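Paenibacillus xanthan lyase (Paenibacillus, PDB 6F2P) cleaves the bacterial polysaccharide xanthan as a lyase of family 8, probably breaking its glycosidic linkages by beta-elimination. Local coordinates at residues S837-N842 with G871-R876; P816-V821 with S864-S869; V701-I706 with S810-Q815; D719-V724 with K734-N739; Q847-T852 with F860-Y865. One frame throughout, in Å; residues are numbered along the deposited sequence.

Interaction 1 of 5, residues S837-N842 with G871-R876; sequences SINGTN and GSYLFR
Where strands 832-838 and 871-882 pair antiparallel, Ile838 is the last bridged residue and the first of a type I' turn that carries the chain back into strand 841-848. Its CB lies near Leu874 O, and from there the side chain forks. The CG2 branch, anti to the backbone N, reaches Tyr873 CD2 at 4.2 Å. CG1 swings the other way and stands over the middle of the Phe875 ring, 4.2 Å from the centroid and only 7° off the normal, a CH-pi contact. Beyond it, CD1 ends 3.9 Å from Phe875 CE2. An alanine at Ile838 would lack both branches and would probably loosen the packing against Phe875 and Tyr873. At the turn the backbone N of Asn839 still donates to Leu874 O, while its side-chain OD1 accepts from Leu874 N at 3.0 Å, almost along its C=O axis. Ile838 and Phe875 fill the interior of a beta sandwich: across from them lie Val821 of strand 817-826 and Phe867 of strand 857-867, while strand 806-813 flanks strand 871-882 on its other edge.

Interaction 2 of 5, residues P816-V821 with S864-S869; sequences PGTYDV and SYSFTS
An antiparallel strand pair in one sheet of a beta sandwich, formed by strands 817-826 and 857-867, illustrates how the two faces of a sheet take on different chemistry. Gly817 and Phe867 form one hydrogen-bonded pair, with Phe867 N donating to Gly817 O at 2.8 Å from above the carbonyl plane. Tyr819 and Tyr865 form the next, and here Tyr819 N meets Tyr865 O at 3.0 Å, nearly along the C=O axis. On the polar face, Thr818 OG1 and Ser866 OG share a hydrogen bond of 3.2 Å, and Thr818 CG2, anti to the backbone N, packs against Ser864 OG at 3.4 Å. The aromatic face carries Tyr819, Tyr865 and Phe867. Phe867 CD1 comes to the edge of the Tyr819 ring, 3.5 Å from CD2, with the ring planes turned 50° apart. Tyr865 brings its CD2 over the centre of the Phe867 ring. A side chain at Gly817 would crowd the Tyr819 ring, so glycine leaves the aromatic room to lie back over Gly817, and Tyr819 OH bonds to Gln815 O just before the strand. Strand 891-900 pairs with strand 817-826 on its other edge, and Tyr873 of strand 871-882, in the facing sheet, meets Phe867 edge-to-face, so the aromatic face looks into the sandwich.

Interaction 3 of 5, residues V701-I706 with S810-Q815; sequences VGTIYI and SLDVTQ
Tyr705 and Asp812 reach toward each other tip to tip from two different beta sandwiches, and this meeting shows how sheets can be joined through side chains without pairing of their backbones. Strand 703-708 belongs to the sheet associated with the C-terminal beta-sandwich region of the family 8 lyase; strand 806-813 belongs to the sandwich that follows. The two run roughly parallel, at 27°, but their axes come no nearer than 9.3 Å. Into that gap Asp812 extends its carboxylate, CG anti to the backbone N, and turns its plane almost perpendicular to the Tyr705 ring, 86° away. Tyr705 OH then donates to OD1 of Asp812 at 2.7 Å, and OD1 accepts through its syn lone pair. The other oxygen, OD2, forms a salt bridge with Lys734 of strand 731-736, so each carboxylate oxygen has its own partner across the junction; the lysine would be expected to favour the ionised acid. An alanine at Asp812 would remove both polar links and would probably weaken the seating of one sandwich on the other. The Thr703 side chain crosses that of Asp812 at about a right angle, its CG2 near OD2, while its OG1 bonds to Ser872 OG. The two backbones are nearest at Gly702 and Ser810, where a CB on Gly702 would clash with Ser810 OG as it is placed, 3.6 Å from Gly702 CA.

Interaction 4 of 5, residues D719-V724 with K734-N739; sequences DNEITV and KVNVNN
Asn736 works at both of its ends: its backbone closes the ladder of one strand pair, and its side chain turns the chain out of it. Asn736 N donates to Glu721 O at 3.0 Å, approaching from above the carbonyl plane. Its OD1 accepts from Asn738 N at 3.2 Å, within the carboxamide plane, which defines an Asx turn just past the end of the strand. Alongside it, Glu721 points the same way with its chain bent at chi2, so that OE1 lies 3.6 Å from Asn736 CB and the carboxylate and amide planes stand steeply to each other. These residues mark the open end of the beta hairpin built from strands 722-726 and 731-736. The non-hydrogen-bonded pair Ile722 and Val735 comes next, their side chains side by side with CD1 of Ile722 3.6 Å from CG2 of Val735, on the face that meets Tyr745 of strand 744-750. Thr723 and Lys734 follow as a hydrogen-bonded pair, Thr723 N to Lys734 O measuring 2.9 Å and the return bond from Lys734 N to Thr723 O 3.0 Å. Lys734 CG takes the crowded position between the backbone N and the carbonyl carbon, and from there the chain runs straight out past Thr723, with CE 3.7 Å from Thr723 CB. That course delivers NZ to Asp812 of strand 806-813.

Interaction 5 of 5, residues Q847-T852 with F860-Y865; sequences QDMFWT and FTMGSY
Phe860 is touched over one face and at its edge, a compact example of how a single ring can gather unlike groups. Met849 SD stands over the ring centre, 3.6 Å from the centroid and 3° off the normal, a Met-aromatic contact of nearly axial geometry. At the rim, Gln847 OE1 lies in the ring plane 3.3 Å from Phe860 CD2, its amide turned 81° to the ring. Trp851 CZ3 also meets the edge, 3.9 Å from Phe860 CE1. One step outward, Met862 curls back through bends at chi2 and chi3 until its CE is 4.1 Å from Met849 CE, and it also touches Gln847 CG. A water bridges the segments, accepting from Gln847 NE2 at 3.1 Å and donating to Met862 O, which is likely to steady the amide that presents OE1 to the ring. Asp848 OD1 accepts from Phe850 N at 3.0 Å in an Asx turn, setting the bend that leads from Met849 to Trp851, and Trp851 NE1 is held by Glu855 O. Met862 and Gly863 together face Val821 as a classic beta bulge. Strands 841-848 and 857-867 belong to opposing sheets of one sandwich, so the cluster joins the two sheets near the loop that connects these strands. Sulfur above the ring and a carbonyl oxygen beside its C-H edge suggest a contact that is probably mainly dispersive, with a modest electrostatic term at the rim.

Overall arrangement
From the N terminus, interaction 3 opens at 701-706, and interaction 4 lies nested within its loop as a local hairpin before 810-815 closes it. The two share a sheet, and together they join the lyase sandwich to the next one. Interaction 2 then opens directly at 816-821. Interaction 1 opens at 837-842, inside that loop, and the two cross: 864-869 closes interaction 2 before 871-876 closes interaction 1. Interaction 5 is nested inside interaction 1 and ends on the same strand, 857-867, as interaction 2. Interactions 1 and 2 each pair strands within one sheet of the second sandwich, their side chains meeting in its interior, and interaction 5 spans the two sheets, about 33 Å from interaction 4 between centres.

Interaction 1 of 5, residues S837-N842 with G871-R876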
# COMPACT_ATOMS: atom_id res chain seq x y z
N SER A 837 15.85 17.29 -21.21
CA SER A 837 16.04 15.87 -21.49
C SER A 837 14.70 15.18 -21.37
O SER A 837 13.82 15.63 -20.63
CB SER A 837 17.07 15.24 -20.53
OG SER A 837 16.62 15.25 -19.19
N ILE A 838 14.52 14.09 -22.11
CA ILE A 838 13.32 13.29 -21.99
C ILE A 838 13.76 11.86 -21.76
O ILE A 838 14.55 11.32 -22.53
CB ILE A 838 12.44 13.35 -23.26
CG1 ILE A 838 11.94 14.78 -23.49
CG2 ILE A 838 11.27 12.40 -23.15
CD1 ILE A 838 11.28 14.99 -24.83
N ASN A 839 13.26 11.26 -20.68
CA ASN A 839 13.59 9.88 -20.35
C ASN A 839 15.09 9.59 -20.30
O ASN A 839 15.52 8.47 -20.60
CB ASN A 839 12.89 8.92 -21.32
CG ASN A 839 11.43 8.72 -20.98
OD1 ASN A 839 10.80 9.57 -20.34
ND2 ASN A 839 10.88 7.59 -21.40
N GLY A 840 15.88 10.59 -19.92
CA GLY A 840 17.31 10.42 -19.76
C GLY A 840 18.13 10.80 -20.99
O GLY A 840 19.37 10.76 -20.96
N THR A 841 17.44 11.17 -22.06
CA THR A 841 18.08 11.58 -23.30
C THR A 841 17.94 13.09 -23.46
O THR A 841 16.82 13.61 -23.48
CB THR A 841 17.38 10.91 -24.51
OG1 THR A 841 17.41 9.49 -24.37
CG2 THR A 841 18.04 11.32 -25.82
N ASN A 842 19.06 13.81 -23.57
CA ASN A 842 18.98 15.24 -23.85
C ASN A 842 18.29 15.47 -25.18
O ASN A 842 18.41 14.67 -26.10
CB ASN A 842 20.36 15.89 -23.86
CG ASN A 842 20.91 16.12 -22.48
OD1 ASN A 842 22.07 16.49 -22.32
ND2 ASN A 842 20.09 15.89 -21.46
N GLY A 871 1.95 7.31 -23.63
CA GLY A 871 2.05 7.13 -22.20
C GLY A 871 2.77 8.29 -21.57
O GLY A 871 2.93 9.34 -22.19
N SER A 872 3.22 8.10 -20.33
CA SER A 872 3.91 9.16 -19.61
C SER A 872 5.38 9.25 -20.01
O SER A 872 6.02 8.24 -20.30
CB SER A 872 3.77 8.94 -18.10
OG SER A 872 2.41 9.01 -17.71
N TYR A 873 5.88 10.48 -20.06
CA TYR A 873 7.29 10.72 -20.35
C TYR A 873 7.83 11.76 -19.37
O TYR A 873 7.12 12.68 -18.97
CB TYR A 873 7.49 11.20 -21.79
CG TYR A 873 7.28 10.12 -22.82
CD1 TYR A 873 6.00 9.76 -23.23
CD2 TYR A 873 8.36 9.45 -23.39
CE1 TYR A 873 5.80 8.77 -24.16
CE2 TYR A 873 8.17 8.45 -24.33
CZ TYR A 873 6.88 8.12 -24.71
OH TYR A 873 6.69 7.13 -25.65
N LEU A 874 9.08 11.60 -18.97
CA LEU A 874 9.67 12.54 -18.03
C LEU A 874 10.45 13.64 -18.75
O LEU A 874 11.48 13.39 -19.38
CB LEU A 874 10.58 11.81 -17.03
CG LEU A 874 9.97 10.60 -16.32
CD1 LEU A 874 11.07 9.81 -15.62
CD2 LEU A 874 8.89 11.04 -15.33
N PHE A 875 9.93 14.86 -18.66
CA PHE A 875 10.57 16.03 -19.24
C PHE A 875 11.37 16.73 -18.14
O PHE A 875 10.79 17.30 -17.22
CB PHE A 875 9.52 17.01 -19.78
CG PHE A 875 8.86 16.57 -21.06
CD1 PHE A 875 8.17 15.38 -21.14
CD2 PHE A 875 8.90 17.39 -22.18
CE1 PHE A 875 7.55 15.00 -22.32
CE2 PHE A 875 8.28 17.03 -23.35
CZ PHE A 875 7.60 15.83 -23.43
N ARG A 876 12.69 16.69 -18.24
CA ARG A 876 13.55 17.31 -17.24
C ARG A 876 14.23 18.57 -17.77
O ARG A 876 14.81 18.57 -18.87
CB ARG A 876 14.61 16.32 -16.74
CG ARG A 876 15.71 16.96 -15.94
CD ARG A 876 16.72 15.93 -15.44
NE ARG A 876 16.07 14.84 -14.72
CZ ARG A 876 16.69 14.05 -13.85
NH1 ARG A 876 17.98 14.24 -13.58
NH2 ARG A 876 16.02 13.08 -13.23
O HOH W 1 17.97 17.56 -18.38

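Interaction 2 of 5, residues P816-V821 with S864-S869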
# COMPACT_ATOMS: atom_id res chain seq x y z
N PRO A 816 1.28 8.55 -30.03
CA PRO A 816 2.66 8.26 -30.44
C PRO A 816 3.03 9.08 -31.67
O PRO A 816 2.18 9.31 -32.52
CB PRO A 816 2.62 6.77 -30.79
CG PRO A 816 1.19 6.48 -31.08
CD PRO A 816 0.40 7.38 -30.18
N GLY A 817 4.28 9.53 -31.73
CA GLY A 817 4.77 10.26 -32.88
C GLY A 817 6.09 10.92 -32.57
O GLY A 817 6.59 10.83 -31.45
N THR A 818 6.66 11.58 -33.57
CA THR A 818 7.84 12.40 -33.35
C THR A 818 7.44 13.87 -33.26
O THR A 818 6.96 14.46 -34.22
CB THR A 818 8.86 12.22 -34.48
OG1 THR A 818 9.37 10.88 -34.46
CG2 THR A 818 10.02 13.20 -34.32
N TYR A 819 7.61 14.46 -32.08
CA TYR A 819 7.18 15.83 -31.87
C TYR A 819 8.34 16.77 -31.61
O TYR A 819 9.34 16.42 -30.97
CB TYR A 819 6.18 15.90 -30.70
CG TYR A 819 4.94 15.05 -30.89
CD1 TYR A 819 3.87 15.50 -31.65
CD2 TYR A 819 4.85 13.80 -30.30
CE1 TYR A 819 2.74 14.73 -31.83
CE2 TYR A 819 3.72 13.02 -30.47
CZ TYR A 819 2.67 13.48 -31.23
OH TYR A 819 1.55 12.69 -31.39
N ASP A 820 8.20 17.98 -32.14
CA ASP A 820 9.11 19.07 -31.83
C ASP A 820 8.68 19.62 -30.46
O ASP A 820 7.52 19.97 -30.26
CB ASP A 820 8.99 20.13 -32.92
CG ASP A 820 10.16 21.09 -32.94
OD1 ASP A 820 11.22 20.75 -32.37
OD2 ASP A 820 10.01 22.18 -33.53
N VAL A 821 9.61 19.65 -29.50
CA VAL A 821 9.26 20.08 -28.15
C VAL A 821 9.52 21.56 -27.90
O VAL A 821 10.66 22.01 -27.95
CB VAL A 821 9.99 19.26 -27.09
CG1 VAL A 821 9.60 19.74 -25.70
CG2 VAL A 821 9.67 17.79 -27.25
N SER A 864 13.67 18.07 -31.11
CA SER A 864 12.75 17.02 -31.52
C SER A 864 13.01 15.69 -30.79
O SER A 864 14.15 15.39 -30.41
CB SER A 864 12.84 16.83 -33.02
OG SER A 864 11.84 15.95 -33.48
N TYR A 865 11.95 14.91 -30.59
CA TYR A 865 12.03 13.65 -29.87
C TYR A 865 10.99 12.67 -30.39
O TYR A 865 9.87 13.05 -30.73
CB TYR A 865 11.80 13.87 -28.38
CG TYR A 865 12.09 12.66 -27.50
CD1 TYR A 865 13.36 12.46 -26.97
CD2 TYR A 865 11.09 11.74 -27.19
CE1 TYR A 865 13.63 11.36 -26.16
CE2 TYR A 865 11.36 10.65 -26.38
CZ TYR A 865 12.63 10.46 -25.87
OH TYR A 865 12.91 9.38 -25.06
N SER A 866 11.36 11.39 -30.43
CA SER A 866 10.45 10.37 -30.93
C SER A 866 9.80 9.58 -29.80
O SER A 866 10.48 8.87 -29.05
CB SER A 866 11.17 9.45 -31.91
OG SER A 866 10.25 8.55 -32.50
N PHE A 867 8.48 9.71 -29.69
CA PHE A 867 7.71 9.00 -28.68
C PHE A 867 7.06 7.81 -29.35
O PHE A 867 6.04 7.96 -30.04
CB PHE A 867 6.66 9.91 -28.07
CG PHE A 867 7.21 11.22 -27.56
CD1 PHE A 867 7.44 12.29 -28.42
CD2 PHE A 867 7.48 11.39 -26.20
CE1 PHE A 867 7.95 13.49 -27.95
CE2 PHE A 867 7.99 12.60 -25.73
CZ PHE A 867 8.22 13.65 -26.60
N THR A 868 7.65 6.64 -29.16
CA THR A 868 7.29 5.44 -29.90
C THR A 868 5.94 4.89 -29.46
O THR A 868 5.19 4.35 -30.27
CB THR A 868 8.35 4.34 -29.72
OG1 THR A 868 8.43 3.97 -28.34
CG2 THR A 868 9.72 4.84 -30.17
N SER A 869 5.65 5.04 -28.17
CA SER A 869 4.42 4.53 -27.59
C SER A 869 3.73 5.64 -26.79
O SER A 869 4.39 6.55 -26.28
CB SER A 869 4.73 3.34 -26.68
OG SER A 869 5.69 3.69 -25.70

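Interaction 3 of 5, residues V701-I706 with S810-Q815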
# COMPACT_ATOMS: atom_id res chain seq x y z
N VAL A 701 4.05 9.13 -10.62
CA VAL A 701 3.28 10.37 -10.55
C VAL A 701 2.54 10.65 -11.85
O VAL A 701 1.90 11.69 -12.01
CB VAL A 701 4.17 11.59 -10.26
CG1 VAL A 701 4.92 11.39 -8.96
CG2 VAL A 701 5.12 11.81 -11.40
N GLY A 702 2.63 9.72 -12.79
CA GLY A 702 2.00 9.87 -14.09
C GLY A 702 0.87 8.87 -14.28
O GLY A 702 -0.02 8.77 -13.44
N THR A 703 0.93 8.13 -15.38
CA THR A 703 -0.15 7.22 -15.74
C THR A 703 0.30 5.77 -15.85
O THR A 703 1.50 5.47 -15.90
CB THR A 703 -0.79 7.62 -17.09
OG1 THR A 703 0.22 7.74 -18.10
CG2 THR A 703 -1.52 8.95 -16.99
N ILE A 704 -0.68 4.89 -15.91
CA ILE A 704 -0.45 3.52 -16.32
C ILE A 704 -1.43 3.18 -17.43
O ILE A 704 -2.64 3.24 -17.23
CB ILE A 704 -0.69 2.53 -15.18
CG1 ILE A 704 0.32 2.74 -14.04
CG2 ILE A 704 -0.63 1.09 -15.71
CD1 ILE A 704 0.02 1.92 -12.78
N TYR A 705 -0.90 2.84 -18.60
CA TYR A 705 -1.74 2.40 -19.71
C TYR A 705 -1.94 0.89 -19.64
O TYR A 705 -0.99 0.13 -19.45
CB TYR A 705 -1.09 2.78 -21.03
CG TYR A 705 -1.31 4.21 -21.47
CD1 TYR A 705 -0.94 5.27 -20.65
CD2 TYR A 705 -1.86 4.50 -22.71
CE1 TYR A 705 -1.13 6.58 -21.06
CE2 TYR A 705 -2.05 5.81 -23.12
CZ TYR A 705 -1.68 6.84 -22.29
OH TYR A 705 -1.87 8.14 -22.69
N ILE A 706 -3.18 0.47 -19.81
CA ILE A 706 -3.52 -0.94 -19.80
C ILE A 706 -4.30 -1.31 -21.07
O ILE A 706 -5.25 -0.62 -21.46
CB ILE A 706 -4.38 -1.28 -18.57
CG1 ILE A 706 -3.61 -0.99 -17.26
CG2 ILE A 706 -4.88 -2.72 -18.62
CD1 ILE A 706 -2.54 -2.00 -16.90
N SER A 810 6.17 15.05 -15.34
CA SER A 810 5.58 13.92 -16.04
C SER A 810 4.45 14.40 -16.94
O SER A 810 3.47 14.98 -16.47
CB SER A 810 5.08 12.86 -15.07
OG SER A 810 4.58 11.74 -15.79
N LEU A 811 4.59 14.15 -18.23
CA LEU A 811 3.60 14.56 -19.22
C LEU A 811 2.97 13.33 -19.86
O LEU A 811 3.66 12.36 -20.18
CB LEU A 811 4.26 15.41 -20.31
CG LEU A 811 4.67 16.86 -20.03
CD1 LEU A 811 5.70 16.97 -18.89
CD2 LEU A 811 5.20 17.51 -21.31
N ASP A 812 1.65 13.38 -20.03
CA ASP A 812 0.95 12.31 -20.72
C ASP A 812 0.94 12.56 -22.24
O ASP A 812 0.19 13.40 -22.73
CB ASP A 812 -0.48 12.19 -20.20
CG ASP A 812 -1.19 10.95 -20.70
OD1 ASP A 812 -0.61 10.23 -21.55
OD2 ASP A 812 -2.34 10.70 -20.26
N VAL A 813 1.79 11.84 -22.97
CA VAL A 813 1.83 11.95 -24.42
C VAL A 813 0.84 10.95 -25.01
O VAL A 813 1.13 9.75 -25.14
CB VAL A 813 3.24 11.70 -24.97
CG1 VAL A 813 3.26 11.81 -26.50
CG2 VAL A 813 4.23 12.66 -24.34
N THR A 814 -0.34 11.45 -25.38
CA THR A 814 -1.49 10.60 -25.68
C THR A 814 -1.51 10.01 -27.09
O THR A 814 -2.32 9.14 -27.39
CB THR A 814 -2.80 11.37 -25.48
OG1 THR A 814 -2.86 12.44 -26.43
CG2 THR A 814 -2.85 11.94 -24.06
N GLN A 815 -0.63 10.51 -27.96
CA GLN A 815 -0.53 10.02 -29.33
C GLN A 815 0.93 9.79 -29.68
O GLN A 815 1.73 10.72 -29.65
CB GLN A 815 -1.14 11.01 -30.33
CG GLN A 815 -2.62 11.26 -30.13
CD GLN A 815 -3.44 10.00 -30.33
OE1 GLN A 815 -3.06 9.11 -31.08
NE2 GLN A 815 -4.58 9.93 -29.66

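Interaction 4 of 5, residues D719-V724 with K734-N739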
# COMPACT_ATOMS: atom_id res chain seq x y z
N ASP A 719 -13.87 3.99 -11.90
CA ASP A 719 -13.39 4.94 -10.90
C ASP A 719 -12.95 6.21 -11.61
O ASP A 719 -12.75 6.21 -12.83
CB ASP A 719 -12.22 4.34 -10.11
CG ASP A 719 -12.68 3.37 -9.03
OD1 ASP A 719 -13.74 3.61 -8.42
OD2 ASP A 719 -11.97 2.38 -8.78
N ASN A 720 -12.80 7.29 -10.85
CA ASN A 720 -12.52 8.60 -11.42
C ASN A 720 -11.29 8.64 -12.32
O ASN A 720 -11.34 9.13 -13.45
CB ASN A 720 -12.34 9.63 -10.31
CG ASN A 720 -13.51 9.67 -9.37
OD1 ASN A 720 -13.33 9.82 -8.14
ND2 ASN A 720 -14.72 9.52 -9.92
N GLU A 721 -10.17 8.12 -11.81
CA GLU A 721 -8.89 8.32 -12.48
C GLU A 721 -8.70 7.42 -13.70
O GLU A 721 -7.64 7.45 -14.34
CB GLU A 721 -7.75 8.16 -11.47
CG GLU A 721 -7.86 9.13 -10.30
CD GLU A 721 -8.03 10.57 -10.75
OE1 GLU A 721 -7.31 11.00 -11.68
OE2 GLU A 721 -8.90 11.28 -10.19
N ILE A 722 -9.72 6.64 -14.04
CA ILE A 722 -9.72 5.84 -15.26
C ILE A 722 -10.18 6.66 -16.46
O ILE A 722 -11.18 7.36 -16.39
CB ILE A 722 -10.66 4.63 -15.15
CG1 ILE A 722 -10.31 3.76 -13.94
CG2 ILE A 722 -10.61 3.80 -16.43
CD1 ILE A 722 -9.03 3.01 -14.11
N THR A 723 -9.45 6.56 -17.56
CA THR A 723 -9.89 7.17 -18.81
C THR A 723 -9.98 6.08 -19.86
O THR A 723 -8.97 5.51 -20.25
CB THR A 723 -8.89 8.22 -19.31
OG1 THR A 723 -8.80 9.28 -18.35
CG2 THR A 723 -9.34 8.79 -20.64
N VAL A 724 -11.20 5.78 -20.31
CA VAL A 724 -11.39 4.75 -21.31
C VAL A 724 -10.87 5.22 -22.67
O VAL A 724 -11.14 6.34 -23.09
CB VAL A 724 -12.86 4.35 -21.44
CG1 VAL A 724 -13.03 3.30 -22.52
CG2 VAL A 724 -13.36 3.82 -20.12
N LYS A 734 -6.45 4.05 -19.51
CA LYS A 734 -5.29 4.49 -18.73
C LYS A 734 -5.76 4.91 -17.34
O LYS A 734 -6.92 5.24 -17.16
CB LYS A 734 -4.55 5.65 -19.41
CG LYS A 734 -5.37 6.92 -19.54
CD LYS A 734 -4.66 7.98 -20.38
CE LYS A 734 -5.54 9.22 -20.51
NZ LYS A 734 -4.94 10.28 -21.36
N VAL A 735 -4.84 4.87 -16.38
CA VAL A 735 -5.11 5.27 -15.01
C VAL A 735 -4.15 6.37 -14.62
O VAL A 735 -2.94 6.25 -14.85
CB VAL A 735 -4.84 4.11 -14.04
CG1 VAL A 735 -5.35 4.46 -12.64
CG2 VAL A 735 -5.46 2.82 -14.54
N ASN A 736 -4.66 7.45 -14.03
CA ASN A 736 -3.79 8.47 -13.46
C ASN A 736 -3.52 8.12 -12.00
O ASN A 736 -4.39 8.29 -11.14
CB ASN A 736 -4.44 9.85 -13.57
CG ASN A 736 -3.48 10.98 -13.20
OD1 ASN A 736 -2.53 10.79 -12.43
ND2 ASN A 736 -3.75 12.17 -13.73
N VAL A 737 -2.32 7.64 -11.72
CA VAL A 737 -2.04 7.10 -10.39
C VAL A 737 -1.25 8.05 -9.51
O VAL A 737 -0.67 7.62 -8.52
CB VAL A 737 -1.26 5.76 -10.48
CG1 VAL A 737 -2.14 4.67 -11.07
CG2 VAL A 737 0.01 5.93 -11.31
N ASN A 738 -1.20 9.33 -9.86
CA ASN A 738 -0.47 10.29 -9.04
C ASN A 738 -1.10 10.37 -7.66
O ASN A 738 -2.33 10.41 -7.53
CB ASN A 738 -0.45 11.68 -9.68
CG ASN A 738 0.35 12.68 -8.86
OD1 ASN A 738 1.46 12.40 -8.42
ND2 ASN A 738 -0.23 13.86 -8.64
N ASN A 739 -0.25 10.36 -6.63
CA ASN A 739 -0.67 10.35 -5.24
C ASN A 739 -1.64 9.23 -4.88
O ASN A 739 -2.54 9.41 -4.05
CB ASN A 739 -1.26 11.71 -4.85
CG ASN A 739 -0.25 12.84 -4.97
OD1 ASN A 739 0.95 12.64 -4.78
ND2 ASN A 739 -0.73 14.03 -5.29

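Interaction 5 of 5, residues Q847-T852 with F860-Y865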
# COMPACT_ATOMS: atom_id res chain seq x y z
N GLN A 847 19.46 26.03 -23.81
CA GLN A 847 18.88 27.29 -24.22
C GLN A 847 19.08 28.35 -23.16
O GLN A 847 18.66 28.17 -22.01
CB GLN A 847 17.39 27.12 -24.49
CG GLN A 847 17.06 26.24 -25.67
CD GLN A 847 16.94 27.03 -26.96
OE1 GLN A 847 16.98 28.26 -26.97
NE2 GLN A 847 16.77 26.31 -28.07
N ASP A 848 19.72 29.45 -23.53
CA ASP A 848 19.84 30.57 -22.62
C ASP A 848 18.50 31.32 -22.60
O ASP A 848 18.12 31.99 -23.57
CB ASP A 848 21.02 31.47 -23.01
CG ASP A 848 21.02 32.80 -22.28
OD1 ASP A 848 20.39 32.92 -21.21
OD2 ASP A 848 21.66 33.75 -22.79
N MET A 849 17.80 31.17 -21.47
CA MET A 849 16.45 31.68 -21.31
C MET A 849 16.41 33.13 -20.84
O MET A 849 15.35 33.64 -20.48
CB MET A 849 15.69 30.81 -20.30
CG MET A 849 15.73 29.32 -20.59
SD MET A 849 14.64 28.93 -21.95
CE MET A 849 14.49 27.16 -21.82
N PHE A 850 17.56 33.80 -20.82
CA PHE A 850 17.60 35.20 -20.44
C PHE A 850 17.46 36.16 -21.63
O PHE A 850 17.98 35.90 -22.72
CB PHE A 850 18.87 35.53 -19.65
CG PHE A 850 18.95 36.95 -19.18
CD1 PHE A 850 18.33 37.34 -18.00
CD2 PHE A 850 19.63 37.91 -19.92
CE1 PHE A 850 18.39 38.66 -17.56
CE2 PHE A 850 19.69 39.23 -19.49
CZ PHE A 850 19.07 39.60 -18.31
N TRP A 851 16.75 37.27 -21.41
CA TRP A 851 16.74 38.37 -22.37
C TRP A 851 16.30 39.71 -21.76
O TRP A 851 15.63 39.75 -20.73
CB TRP A 851 15.91 38.04 -23.62
CG TRP A 851 14.42 38.03 -23.41
CD1 TRP A 851 13.55 39.05 -23.63
CD2 TRP A 851 13.64 36.92 -22.96
NE1 TRP A 851 12.27 38.66 -23.34
CE2 TRP A 851 12.29 37.35 -22.93
CE3 TRP A 851 13.94 35.62 -22.57
CZ2 TRP A 851 11.25 36.52 -22.53
CZ3 TRP A 851 12.91 34.79 -22.17
CH2 TRP A 851 11.58 35.25 -22.15
N THR A 852 16.71 40.79 -22.41
CA THR A 852 16.50 42.15 -21.92
C THR A 852 15.52 42.92 -22.80
O THR A 852 14.98 43.95 -22.39
CB THR A 852 17.83 42.92 -21.90
OG1 THR A 852 18.54 42.67 -23.12
CG2 THR A 852 18.69 42.48 -20.73
N PHE A 860 10.38 28.97 -26.98
CA PHE A 860 11.64 28.30 -27.26
C PHE A 860 11.39 26.94 -27.90
O PHE A 860 10.58 26.16 -27.41
CB PHE A 860 12.46 28.12 -25.98
CG PHE A 860 13.04 29.40 -25.46
CD1 PHE A 860 12.25 30.31 -24.75
CD2 PHE A 860 14.37 29.71 -25.68
CE1 PHE A 860 12.79 31.50 -24.27
CE2 PHE A 860 14.92 30.90 -25.20
CZ PHE A 860 14.12 31.79 -24.49
N THR A 861 12.09 26.67 -28.99
CA THR A 861 12.08 25.34 -29.58
C THR A 861 13.26 24.56 -29.02
O THR A 861 14.41 24.83 -29.36
CB THR A 861 12.18 25.39 -31.11
OG1 THR A 861 11.18 26.27 -31.62
CG2 THR A 861 11.98 24.02 -31.70
N MET A 862 12.97 23.60 -28.14
CA MET A 862 14.03 22.86 -27.47
C MET A 862 14.65 21.85 -28.42
O MET A 862 15.87 21.69 -28.46
CB MET A 862 13.48 22.13 -26.24
CG MET A 862 12.58 22.97 -25.34
SD MET A 862 13.44 24.39 -24.65
CE MET A 862 14.75 23.58 -23.73
N GLY A 863 13.80 21.18 -29.18
CA GLY A 863 14.28 20.17 -30.11
C GLY A 863 13.26 19.08 -30.35
O GLY A 863 12.15 19.13 -29.84
N SER A 864 13.67 18.07 -31.11
CA SER A 864 12.75 17.02 -31.52
C SER A 864 13.01 15.69 -30.79
O SER A 864 14.15 15.39 -30.41
CB SER A 864 12.84 16.83 -33.02
OG SER A 864 11.84 15.95 -33.48
N TYR A 865 11.95 14.91 -30.59
CA TYR A 865 12.03 13.65 -29.87
C TYR A 865 10.99 12.67 -30.39
O TYR A 865 9.87 13.05 -30.73
CB TYR A 865 11.80 13.87 -28.38
CG TYR A 865 12.09 12.66 -27.50
CD1 TYR A 865 13.36 12.46 -26.97
CD2 TYR A 865 11.09 11.74 -27.19
CE1 TYR A 865 13.63 11.36 -26.16
CE2 TYR A 865 11.36 10.65 -26.38
CZ TYR A 865 12.63 10.46 -25.87
OH TYR A 865 12.91 9.38 -25.06
O HOH W 2 17.68 23.39 -27.80